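Local atomic coordinates of citrate synthase (Thermotoga maritima, PDB entry 2P2W), a protein that probably catalyses the condensation of acetyl-CoA with oxaloacetate to give citrate and free CoA, a step of the tricarboxylic acid cycle. Residues V266-F271 against K275-A280. Numbering follows the deposited sequence.
Sequences VLQEHF and KLFRIA
Leu267 and Phe277 meet as methylene on ring: CB of Leu267 sits over one face of the Phe277 ring in a CH-pi contact, 3.8 Å from the ring centroid and offset toward the rim. Of the two delta methyls, CD1 of Leu267 comes within 3.7 Å of CD1 of Phe277. The ring reaches across because its CG stands anti to the backbone N (chi1 178°), which extends it from helix 275-289 to the last turn of helix 258-270 and the residue just after it. At the ring edge lies Gln268, whose chain bends at chi2 (67°) and brings OE1 within 3.4 Å of CE2 of Phe277; amide and ring planes are turned 65° apart. Phe271 contributes its backbone, its O approaching CD2 of Phe277 obliquely at 3.7 Å. No hydrogen bond joins 266-271 to 275-280, and one aromatic side chain carries the contact. With an alanine at Phe277, Leu267 would lose the ring face it packs on and a gap would probably open between the helices.

Farther out, Leu267 also packs on Tyr302 and Val305 of helix 299-309, the helix that carries Asp300, a predicted active-site residue whose side chain is about 11 Å from that of Leu267. Ser274 OG accepts from Phe277 N and Arg278 forms a salt bridge with Asp273, tying the link to the second helix. The whole consists of two consecutive helices, 258-270 and 275-289, joined by the short link 271-274 and packed together through one aromatic side chain, in the largely helical citrate synthase fold.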
# COMPACT_ATOMS: atom_id res chain seq x y z
N VAL A 266 -20.42 12.97 22.60
CA VAL A 266 -21.19 11.73 22.50
C VAL A 266 -20.98 10.90 23.77
O VAL A 266 -21.93 10.44 24.39
CB VAL A 266 -20.75 10.90 21.28
CG1 VAL A 266 -21.37 9.52 21.33
CG2 VAL A 266 -21.16 11.63 20.00
N LEU A 267 -19.71 10.72 24.13
CA LEU A 267 -19.37 9.95 25.32
C LEU A 267 -19.89 10.62 26.59
O LEU A 267 -20.40 9.96 27.50
CB LEU A 267 -17.86 9.76 25.41
CG LEU A 267 -17.28 8.83 24.33
CD1 LEU A 267 -15.76 8.94 24.28
CD2 LEU A 267 -17.71 7.40 24.63
N GLN A 268 -19.77 11.94 26.65
CA GLN A 268 -20.24 12.69 27.82
C GLN A 268 -21.74 12.49 28.01
O GLN A 268 -22.23 12.39 29.14
CB GLN A 268 -19.95 14.18 27.65
CG GLN A 268 -20.18 14.98 28.92
CD GLN A 268 -19.18 14.63 30.00
OE1 GLN A 268 -17.98 14.87 29.85
NE2 GLN A 268 -19.67 14.04 31.10
N GLU A 269 -22.47 12.44 26.90
CA GLU A 269 -23.91 12.29 26.95
C GLU A 269 -24.40 10.85 27.10
O GLU A 269 -25.46 10.62 27.69
CB GLU A 269 -24.54 12.92 25.70
CG GLU A 269 -24.63 14.44 25.77
CD GLU A 269 -24.99 15.08 24.45
OE1 GLU A 269 -25.36 14.35 23.50
OE2 GLU A 269 -24.90 16.33 24.35
N HIS A 270 -23.63 9.88 26.61
CA HIS A 270 -24.05 8.49 26.70
C HIS A 270 -23.24 7.54 27.57
O HIS A 270 -23.77 6.52 28.02
CB HIS A 270 -24.17 7.90 25.29
CG HIS A 270 -25.20 8.57 24.44
ND1 HIS A 270 -24.95 9.74 23.77
CD2 HIS A 270 -26.49 8.25 24.20
CE1 HIS A 270 -26.05 10.12 23.14
NE2 HIS A 270 -27.00 9.23 23.38
N PHE A 271 -21.97 7.86 27.80
CA PHE A 271 -21.12 7.01 28.64
C PHE A 271 -20.25 7.85 29.58
O PHE A 271 -19.04 7.66 29.66
CB PHE A 271 -20.22 6.13 27.77
CG PHE A 271 -20.97 5.22 26.84
CD1 PHE A 271 -21.42 3.98 27.28
CD2 PHE A 271 -21.24 5.61 25.53
CE1 PHE A 271 -22.14 3.13 26.42
CE2 PHE A 271 -21.96 4.78 24.67
CZ PHE A 271 -22.41 3.53 25.12
N LYS A 275 -14.95 4.38 32.81
CA LYS A 275 -13.64 4.61 33.42
C LYS A 275 -12.66 5.11 32.36
O LYS A 275 -11.87 6.02 32.60
CB LYS A 275 -13.13 3.31 34.04
CG LYS A 275 -11.72 3.35 34.62
CD LYS A 275 -11.65 4.03 35.99
CE LYS A 275 -11.21 5.48 35.90
NZ LYS A 275 -11.18 6.10 37.26
N LEU A 276 -12.72 4.50 31.17
CA LEU A 276 -11.84 4.90 30.08
C LEU A 276 -12.08 6.36 29.71
O LEU A 276 -11.14 7.13 29.55
CB LEU A 276 -12.08 4.00 28.85
CG LEU A 276 -11.66 2.54 29.02
CD1 LEU A 276 -12.10 1.72 27.80
CD2 LEU A 276 -10.15 2.46 29.20
N PHE A 277 -13.35 6.73 29.58
CA PHE A 277 -13.67 8.10 29.23
C PHE A 277 -13.17 9.08 30.30
O PHE A 277 -12.60 10.12 29.97
CB PHE A 277 -15.18 8.28 29.05
CG PHE A 277 -15.59 9.69 28.73
CD1 PHE A 277 -15.10 10.33 27.60
CD2 PHE A 277 -16.47 10.37 29.57
CE1 PHE A 277 -15.47 11.65 27.31
CE2 PHE A 277 -16.84 11.69 29.29
CZ PHE A 277 -16.34 12.33 28.15
N ARG A 278 -13.38 8.75 31.57
CA ARG A 278 -12.94 9.62 32.66
C ARG A 278 -11.44 9.89 32.57
O ARG A 278 -10.99 11.02 32.72
CB ARG A 278 -13.26 9.00 34.03
CG ARG A 278 -14.74 8.76 34.35
CD ARG A 278 -15.52 10.04 34.60
NE ARG A 278 -16.88 9.79 35.09
CZ ARG A 278 -17.21 9.57 36.36
NH1 ARG A 278 -16.28 9.57 37.31
NH2 ARG A 278 -18.48 9.34 36.69
N ILE A 279 -10.67 8.83 32.32
CA ILE A 279 -9.22 8.97 32.22
C ILE A 279 -8.83 9.82 31.00
O ILE A 279 -8.00 10.72 31.10
CB ILE A 279 -8.54 7.58 32.13
CG1 ILE A 279 -8.86 6.77 33.39
CG2 ILE A 279 -7.02 7.74 31.99
CD1 ILE A 279 -8.43 5.32 33.34
N ALA A 280 -9.44 9.53 29.86
CA ALA A 280 -9.14 10.27 28.63
C ALA A 280 -9.49 11.75 28.77
O ALA A 280 -8.77 12.63 28.28
CB ALA A 280 -9.93 9.66 27.47